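Local coordinates for lysine/ornithine decarboxylase (Vibrio vulnificus, PDB 2PLJ), which catalyses the decarboxylation of lysine and ornithine, releasing cadaverine and putrescine, with pyridoxal phosphate as cofactor, at residues F53-R66 with F399-V411. Sequence-based numbering, arbitrary orientation.
Sequences FGAPLLLLDCDVIR and FKRAQTIALNEFV
Leu58 bonds through its backbone to both Gln403 and Ile405, N to Gln403 O and O to Ile405 N (2.7 Å), within an alternating series that runs from Gln403 N on Pro56 O to Cys62 N on Leu407 O and joins strands 57-61 and 403-407 in parallel. The pair belongs to the mixed sheet of the beta-barrel domain, where strand 300-312 also pairs with 57-61.

On one face of the sheet, Ile405 packs beside Leu59 and sets its CD1 over the centre of the Phe53 ring, a CH-pi contact 3.8 Å from the centroid. Helix 40-53, which ends in Phe53, covers Leu57 and Leu59 on this side. The other face carries Leu58, whose CB and CD1 touch Thr404 OG1, and Leu60, whose CD2 meets Ala406 CB at 4.1 Å.

Polar groups secure both ends. One water accepts from Lys400 NZ and Gln403 NE2 and donates to Phe53 O, while Gln403 OE1 accepts a hydrogen bond from Gln25. At the start of helix 62-75, Asp61 is the N-cap: with CG anti to the backbone N (chi1 -178°), its OD1 takes Asp63 N and Asn408 ND2 (2.9 Å) from opposite faces of the carboxylate. Arg66 NH2 joins a salt bridge to Asp63 OD1 (2.6 Å) with a bond to Asn408 O (2.7 Å), both in the guanidinium plane; NH1 hydrogen-bonds to Glu409 O, tilted 21° from it.

These three bonds probably fix the guanidinium's rotation, tying the C-terminal segment to helix 62-75, which leads towards the beta/alpha barrel of this two-domain decarboxylase fold.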
ATOM      1  N   PHE A  53      11.176   7.449 -21.447  1.00 25.72           N
ATOM      2  CA  PHE A  53      10.922   7.740 -20.037  1.00 24.77           C
ATOM      3  C   PHE A  53      11.466   6.700 -19.077  1.00 24.11           C
ATOM      4  O   PHE A  53      11.655   7.006 -17.898  1.00 24.96           O
ATOM      5  CB  PHE A  53       9.407   7.879 -19.777  1.00 24.93           C
ATOM      6  CG  PHE A  53       8.731   8.917 -20.625  1.00 24.74           C
ATOM      7  CD1 PHE A  53       7.862   8.533 -21.632  1.00 26.74           C
ATOM      8  CD2 PHE A  53       8.987  10.273 -20.443  1.00 25.66           C
ATOM      9  CE1 PHE A  53       7.231   9.466 -22.433  1.00 26.11           C
ATOM     10  CE2 PHE A  53       8.356  11.222 -21.232  1.00 26.04           C
ATOM     11  CZ  PHE A  53       7.483  10.823 -22.233  1.00 26.55           C
ATOM     12  N   GLY A  54      11.718   5.486 -19.564  1.00 22.29           N
ATOM     13  CA  GLY A  54      12.226   4.414 -18.704  1.00 22.30           C
ATOM     14  C   GLY A  54      11.082   3.777 -17.921  1.00 21.80           C
ATOM     15  O   GLY A  54      10.046   4.400 -17.691  1.00 24.00           O
ATOM     16  N   ALA A  55      11.296   2.553 -17.489  1.00 19.87           N
ATOM     17  CA  ALA A  55      10.271   1.751 -16.814  1.00 18.10           C
ATOM     18  C   ALA A  55      10.457   1.774 -15.295  1.00 17.49           C
ATOM     19  O   ALA A  55      11.558   2.029 -14.815  1.00 18.82           O
ATOM     20  CB  ALA A  55      10.323   0.309 -17.351  1.00 16.63           C
ATOM     21  N   PRO A  56       9.401   1.483 -14.526  1.00 16.90           N
ATOM     22  CA  PRO A  56       8.043   1.170 -14.997  1.00 15.45           C
ATOM     23  C   PRO A  56       7.198   2.421 -15.286  1.00 14.94           C
ATOM     24  O   PRO A  56       7.486   3.508 -14.766  1.00 14.15           O
ATOM     25  CB  PRO A  56       7.435   0.381 -13.824  1.00 16.29           C
ATOM     26  CG  PRO A  56       8.116   0.936 -12.606  1.00 16.72           C
ATOM     27  CD  PRO A  56       9.498   1.444 -13.054  1.00 16.97           C
ATOM     28  N   LEU A  57       6.157   2.238 -16.096  1.00 13.66           N
ATOM     29  CA  LEU A  57       5.292   3.346 -16.558  1.00 12.75           C
ATOM     30  C   LEU A  57       3.845   2.944 -16.439  1.00 13.23           C
ATOM     31  O   LEU A  57       3.524   1.742 -16.482  1.00 12.83           O
ATOM     32  CB  LEU A  57       5.559   3.638 -18.044  1.00 13.17           C
ATOM     33  CG  LEU A  57       6.939   4.101 -18.464  1.00 14.68           C
ATOM     34  CD1 LEU A  57       7.025   4.240 -19.979  1.00 16.48           C
ATOM     35  CD2 LEU A  57       7.340   5.398 -17.740  1.00 17.76           C
ATOM     36  N   LEU A  58       2.974   3.948 -16.355  1.00 12.08           N
ATOM     37  CA  LEU A  58       1.537   3.768 -16.521  1.00 12.71           C
ATOM     38  C   LEU A  58       1.113   4.695 -17.680  1.00 13.79           C
ATOM     39  O   LEU A  58       1.289   5.915 -17.591  1.00 15.51           O
ATOM     40  CB  LEU A  58       0.816   4.145 -15.234  1.00 13.30           C
ATOM     41  CG  LEU A  58       1.087   3.202 -14.061  1.00 13.47           C
ATOM     42  CD1 LEU A  58       0.608   3.840 -12.788  1.00 16.15           C
ATOM     43  CD2 LEU A  58       0.341   1.880 -14.245  1.00 15.92           C
ATOM     44  N   LEU A  59       0.593   4.116 -18.758  1.00 12.83           N
ATOM     45  CA  LEU A  59       0.184   4.898 -19.922  1.00 12.69           C
ATOM     46  C   LEU A  59      -1.307   5.221 -19.807  1.00 12.37           C
ATOM     47  O   LEU A  59      -2.146   4.324 -19.865  1.00 12.31           O
ATOM     48  CB  LEU A  59       0.499   4.171 -21.239  1.00 12.43           C
ATOM     49  CG  LEU A  59       1.947   3.675 -21.389  1.00 14.12           C
ATOM     50  CD1 LEU A  59       2.111   2.991 -22.749  1.00 13.91           C
ATOM     51  CD2 LEU A  59       2.938   4.851 -21.211  1.00 14.71           C
ATOM     52  N   LEU A  60      -1.608   6.495 -19.642  1.00 12.39           N
ATOM     53  CA  LEU A  60      -2.984   6.962 -19.479  1.00 12.84           C
ATOM     54  C   LEU A  60      -3.503   7.540 -20.797  1.00 13.55           C
ATOM     55  O   LEU A  60      -2.951   8.501 -21.349  1.00 12.62           O
ATOM     56  CB  LEU A  60      -3.020   8.041 -18.391  1.00 13.23           C
ATOM     57  CG  LEU A  60      -4.295   8.904 -18.341  1.00 12.26           C
ATOM     58  CD1 LEU A  60      -5.490   7.977 -17.966  1.00 15.33           C
ATOM     59  CD2 LEU A  60      -4.101  10.036 -17.304  1.00 14.68           C
ATOM     60  N   ASP A  61      -4.569   6.931 -21.299  1.00 12.84           N
ATOM     61  CA  ASP A  61      -5.120   7.357 -22.591  1.00 12.89           C
ATOM     62  C   ASP A  61      -6.423   8.129 -22.340  1.00 12.01           C
ATOM     63  O   ASP A  61      -7.476   7.527 -22.008  1.00 12.89           O
ATOM     64  CB  ASP A  61      -5.366   6.141 -23.498  1.00 13.36           C
ATOM     65  CG  ASP A  61      -5.891   6.537 -24.890  1.00 14.59           C
ATOM     66  OD1 ASP A  61      -6.133   7.749 -25.121  1.00 14.79           O
ATOM     67  OD2 ASP A  61      -6.079   5.619 -25.738  1.00 14.91           O
ATOM     68  N   CYS A  62      -6.370   9.470 -22.480  1.00 12.15           N
ATOM     69  CA  CYS A  62      -7.570  10.311 -22.242  1.00 13.17           C
ATOM     70  C   CYS A  62      -8.753  10.012 -23.175  1.00 12.87           C
ATOM     71  O   CYS A  62      -9.890  10.329 -22.852  1.00 13.59           O
ATOM     72  CB  CYS A  62      -7.225  11.796 -22.324  1.00 13.29           C
ATOM     73  SG  CYS A  62      -6.077  12.236 -20.980  1.00 16.17           S
ATOM     74  N   ASP A  63      -8.475   9.438 -24.340  1.00 13.19           N
ATOM     75  CA  ASP A  63      -9.564   9.032 -25.256  1.00 13.55           C
ATOM     76  C   ASP A  63     -10.440   7.987 -24.569  1.00 12.87           C
ATOM     77  O   ASP A  63     -11.674   7.963 -24.727  1.00 13.56           O
ATOM     78  CB  ASP A  63      -8.976   8.445 -26.547  1.00 12.79           C
ATOM     79  CG  ASP A  63      -8.404   9.504 -27.473  1.00 16.08           C
ATOM     80  OD1 ASP A  63      -8.867  10.678 -27.458  1.00 16.50           O
ATOM     81  OD2 ASP A  63      -7.520   9.128 -28.271  1.00 18.69           O
ATOM     82  N   VAL A  64      -9.812   7.116 -23.789  1.00 12.37           N
ATOM     83  CA  VAL A  64     -10.557   6.031 -23.129  1.00 12.61           C
ATOM     84  C   VAL A  64     -11.362   6.604 -21.955  1.00 12.22           C
ATOM     85  O   VAL A  64     -12.496   6.214 -21.734  1.00 12.18           O
ATOM     86  CB  VAL A  64      -9.625   4.867 -22.696  1.00 12.70           C
ATOM     87  CG1 VAL A  64     -10.411   3.810 -21.888  1.00 13.61           C
ATOM     88  CG2 VAL A  64      -8.988   4.207 -23.941  1.00 13.08           C
ATOM     89  N   ILE A  65     -10.780   7.577 -21.247  1.00 12.08           N
ATOM     90  CA  ILE A  65     -11.530   8.327 -20.208  1.00 11.61           C
ATOM     91  C   ILE A  65     -12.845   8.877 -20.832  1.00 11.37           C
ATOM     92  O   ILE A  65     -13.945   8.667 -20.295  1.00 12.09           O
ATOM     93  CB  ILE A  65     -10.671   9.497 -19.619  1.00 11.28           C
ATOM     94  CG1 ILE A  65      -9.416   8.958 -18.854  1.00 12.16           C
ATOM     95  CG2 ILE A  65     -11.558  10.404 -18.712  1.00 12.22           C
ATOM     96  CD1 ILE A  65      -9.724   8.013 -17.653  1.00 13.46           C
ATOM     97  N   ARG A  66     -12.715   9.567 -21.949  1.00 11.37           N
ATOM     98  CA  ARG A  66     -13.910  10.104 -22.631  1.00 12.31           C
ATOM     99  C   ARG A  66     -14.864   8.989 -23.105  1.00 12.43           C
ATOM    100  O   ARG A  66     -16.083   9.104 -22.920  1.00 12.51           O
ATOM    101  CB  ARG A  66     -13.492  11.010 -23.778  1.00 12.75           C
ATOM    102  CG  ARG A  66     -12.903  12.338 -23.322  1.00 11.54           C
ATOM    103  CD  ARG A  66     -12.616  13.229 -24.541  1.00 12.83           C
ATOM    104  NE  ARG A  66     -11.435  12.748 -25.262  1.00 12.48           N
ATOM    105  CZ  ARG A  66     -10.204  13.202 -25.059  1.00 14.45           C
ATOM    106  NH1 ARG A  66      -9.975  14.186 -24.174  1.00 13.63           N
ATOM    107  NH2 ARG A  66      -9.212  12.691 -25.772  1.00 12.76           N
ATOM    108  N   PHE A 399      11.695   1.886  -3.570  1.00 17.81           N
ATOM    109  CA  PHE A 399      11.658   1.701  -5.020  1.00 19.50           C
ATOM    110  C   PHE A 399      10.840   2.824  -5.647  1.00 19.79           C
ATOM    111  O   PHE A 399       9.813   3.218  -5.086  1.00 20.80           O
ATOM    112  CB  PHE A 399      11.072   0.343  -5.430  1.00 20.20           C
ATOM    113  CG  PHE A 399      12.095  -0.722  -5.533  1.00 20.23           C
ATOM    114  CD1 PHE A 399      12.952  -0.767  -6.637  1.00 22.55           C
ATOM    115  CD2 PHE A 399      12.268  -1.645  -4.502  1.00 23.04           C
ATOM    116  CE1 PHE A 399      13.949  -1.737  -6.733  1.00 22.00           C
ATOM    117  CE2 PHE A 399      13.269  -2.628  -4.579  1.00 22.49           C
ATOM    118  CZ  PHE A 399      14.110  -2.669  -5.703  1.00 21.90           C
ATOM    119  N   LYS A 400      11.301   3.340  -6.787  1.00 21.37           N
ATOM    120  CA  LYS A 400      10.601   4.436  -7.496  1.00 23.02           C
ATOM    121  C   LYS A 400       9.233   3.950  -7.977  1.00 22.12           C
ATOM    122  O   LYS A 400       9.090   2.789  -8.412  1.00 22.96           O
ATOM    123  CB  LYS A 400      11.488   4.949  -8.650  1.00 24.60           C
ATOM    124  CG  LYS A 400      10.815   5.824  -9.716  1.00 28.88           C
ATOM    125  CD  LYS A 400      10.457   4.983 -10.988  1.00 32.47           C
ATOM    126  CE  LYS A 400      10.035   5.837 -12.189  1.00 30.33           C
ATOM    127  NZ  LYS A 400       9.310   4.995 -13.211  1.00 27.75           N
ATOM    128  N   ARG A 401       8.215   4.799  -7.830  1.00 21.18           N
ATOM    129  CA  ARG A 401       6.885   4.463  -8.297  1.00 20.71           C
ATOM    130  C   ARG A 401       6.898   4.559  -9.827  1.00 19.81           C
ATOM    131  O   ARG A 401       7.610   5.372 -10.405  1.00 19.87           O
ATOM    132  CB  ARG A 401       5.841   5.443  -7.737  1.00 21.28           C
ATOM    133  CG  ARG A 401       5.653   5.349  -6.214  1.00 22.97           C
ATOM    134  CD  ARG A 401       4.476   6.140  -5.793  1.00 24.59           C
ATOM    135  NE  ARG A 401       4.442   6.381  -4.352  1.00 23.66           N
ATOM    136  CZ  ARG A 401       3.355   6.805  -3.712  1.00 26.05           C
ATOM    137  NH1 ARG A 401       2.242   7.001  -4.395  1.00 25.95           N
ATOM    138  NH2 ARG A 401       3.359   7.002  -2.394  1.00 26.99           N
ATOM    139  N   ALA A 402       6.070   3.751 -10.477  1.00 18.17           N
ATOM    140  CA  ALA A 402       5.824   3.938 -11.905  1.00 17.36           C
ATOM    141  C   ALA A 402       5.421   5.383 -12.203  1.00 17.31           C
ATOM    142  O   ALA A 402       4.643   5.990 -11.450  1.00 18.04           O
ATOM    143  CB  ALA A 402       4.731   2.997 -12.364  1.00 17.76           C
ATOM    144  N   GLN A 403       5.964   5.919 -13.287  1.00 16.16           N
ATOM    145  CA  GLN A 403       5.599   7.250 -13.763  1.00 16.16           C
ATOM    146  C   GLN A 403       4.390   7.127 -14.682  1.00 15.92           C
ATOM    147  O   GLN A 403       4.369   6.299 -15.602  1.00 15.54           O
ATOM    148  CB  GLN A 403       6.776   7.869 -14.529  1.00 15.95           C
ATOM    149  CG  GLN A 403       6.492   9.323 -14.900  1.00 17.53           C
ATOM    150  CD  GLN A 403       7.633  10.047 -15.584  1.00 18.26           C
ATOM    151  OE1 GLN A 403       7.556  11.257 -15.773  1.00 22.49           O
ATOM    152  NE2 GLN A 403       8.704   9.316 -15.952  1.00 22.35           N
ATOM    153  N   THR A 404       3.390   7.969 -14.455  1.00 15.03           N
ATOM    154  CA  THR A 404       2.241   8.011 -15.353  1.00 15.42           C
ATOM    155  C   THR A 404       2.508   8.955 -16.536  1.00 15.30           C
ATOM    156  O   THR A 404       2.946  10.092 -16.351  1.00 16.93           O
ATOM    157  CB  THR A 404       0.956   8.412 -14.580  1.00 16.11           C
ATOM    158  OG1 THR A 404       0.604   7.370 -13.644  1.00 17.48           O
ATOM    159  CG2 THR A 404      -0.233   8.592 -15.520  1.00 17.78           C
ATOM    160  N   ILE A 405       2.242   8.475 -17.741  1.00 14.13           N
ATOM    161  CA  ILE A 405       2.400   9.297 -18.944  1.00 13.48           C
ATOM    162  C   ILE A 405       0.998   9.555 -19.513  1.00 13.83           C
ATOM    163  O   ILE A 405       0.309   8.609 -19.899  1.00 13.60           O
ATOM    164  CB  ILE A 405       3.266   8.610 -20.027  1.00 13.83           C
ATOM    165  CG1 ILE A 405       4.614   8.119 -19.448  1.00 14.59           C
ATOM    166  CG2 ILE A 405       3.475   9.595 -21.183  1.00 14.23           C
ATOM    167  CD1 ILE A 405       5.440   9.223 -18.810  1.00 14.96           C
ATOM    168  N   ALA A 406       0.579  10.825 -19.545  1.00 13.09           N
ATOM    169  CA  ALA A 406      -0.796  11.165 -19.964  1.00 14.16           C
ATOM    170  C   ALA A 406      -0.778  11.491 -21.449  1.00 14.64           C
ATOM    171  O   ALA A 406      -0.022  12.396 -21.901  1.00 15.01           O
ATOM    172  CB  ALA A 406      -1.340  12.356 -19.161  1.00 14.13           C
ATOM    173  N   LEU A 407      -1.637  10.792 -22.182  1.00 14.63           N
ATOM    174  CA  LEU A 407      -1.758  10.915 -23.636  1.00 15.18           C
ATOM    175  C   LEU A 407      -3.139  11.387 -24.090  1.00 14.71           C
ATOM    176  O   LEU A 407      -4.170  11.080 -23.450  1.00 14.24           O
ATOM    177  CB  LEU A 407      -1.485   9.544 -24.299  1.00 15.61           C
ATOM    178  CG  LEU A 407      -0.276   8.728 -23.804  1.00 20.09           C
ATOM    179  CD1 LEU A 407      -0.341   7.285 -24.303  1.00 23.44           C
ATOM    180  CD2 LEU A 407       0.967   9.403 -24.275  1.00 20.97           C
ATOM    181  N   ASN A 408      -3.159  12.144 -25.193  1.00 14.52           N
ATOM    182  CA  ASN A 408      -4.424  12.449 -25.885  1.00 14.93           C
ATOM    183  C   ASN A 408      -5.387  13.322 -25.097  1.00 15.33           C
ATOM    184  O   ASN A 408      -6.601  13.303 -25.373  1.00 15.09           O
ATOM    185  CB  ASN A 408      -5.141  11.171 -26.367  1.00 15.29           C
ATOM    186  CG  ASN A 408      -4.265  10.300 -27.245  1.00 16.60           C
ATOM    187  OD1 ASN A 408      -3.477  10.805 -28.071  1.00 17.50           O
ATOM    188  ND2 ASN A 408      -4.361   8.981 -27.058  1.00 18.17           N
ATOM    189  N   GLU A 409      -4.872  14.121 -24.154  1.00 15.25           N
ATOM    190  CA  GLU A 409      -5.758  15.043 -23.426  1.00 16.79           C
ATOM    191  C   GLU A 409      -6.537  15.945 -24.373  1.00 18.35           C
ATOM    192  O   GLU A 409      -7.768  16.080 -24.253  1.00 17.35           O
ATOM    193  CB  GLU A 409      -5.030  15.907 -22.390  1.00 16.11           C
ATOM    194  CG  GLU A 409      -6.030  16.775 -21.580  1.00 15.21           C
ATOM    195  CD  GLU A 409      -5.379  17.639 -20.524  1.00 16.13           C
ATOM    196  OE1 GLU A 409      -4.161  17.521 -20.295  1.00 14.88           O
ATOM    197  OE2 GLU A 409      -6.100  18.430 -19.887  1.00 15.16           O
ATOM    198  N   PHE A 410      -5.819  16.548 -25.317  1.00 19.93           N
ATOM    199  CA  PHE A 410      -6.467  17.457 -26.255  1.00 23.31           C
ATOM    200  C   PHE A 410      -6.646  16.813 -27.619  1.00 27.03           C
ATOM    201  O   PHE A 410      -5.696  16.269 -28.185  1.00 28.12           O
ATOM    202  CB  PHE A 410      -5.725  18.794 -26.291  1.00 21.88           C
ATOM    203  CG  PHE A 410      -5.711  19.477 -24.957  1.00 19.62           C
ATOM    204  CD1 PHE A 410      -6.911  19.906 -24.373  1.00 18.23           C
ATOM    205  CD2 PHE A 410      -4.519  19.650 -24.260  1.00 18.04           C
ATOM    206  CE1 PHE A 410      -6.904  20.503 -23.100  1.00 18.32           C
ATOM    207  CE2 PHE A 410      -4.510  20.257 -23.012  1.00 19.23           C
ATOM    208  CZ  PHE A 410      -5.715  20.666 -22.425  1.00 18.77           C
ATOM    209  N   VAL A 411      -7.889  16.917 -28.103  1.00 31.34           N
ATOM    210  CA  VAL A 411      -8.483  16.284 -29.307  1.00 34.38           C
ATOM    211  C   VAL A 411      -9.003  14.872 -29.065  1.00 35.44           C
ATOM    212  O   VAL A 411     -10.130  14.711 -28.561  1.00 36.80           O
ATOM    213  CB  VAL A 411      -7.702  16.462 -30.677  1.00 35.03           C
ATOM    214  CG1 VAL A 411      -7.611  17.929 -31.059  1.00 35.81           C
ATOM    215  CG2 VAL A 411      -6.336  15.779 -30.697  1.00 36.76           C
TER
HETATM  216  O   HOH W   1       9.928   6.819 -15.413  1.00 40.11           O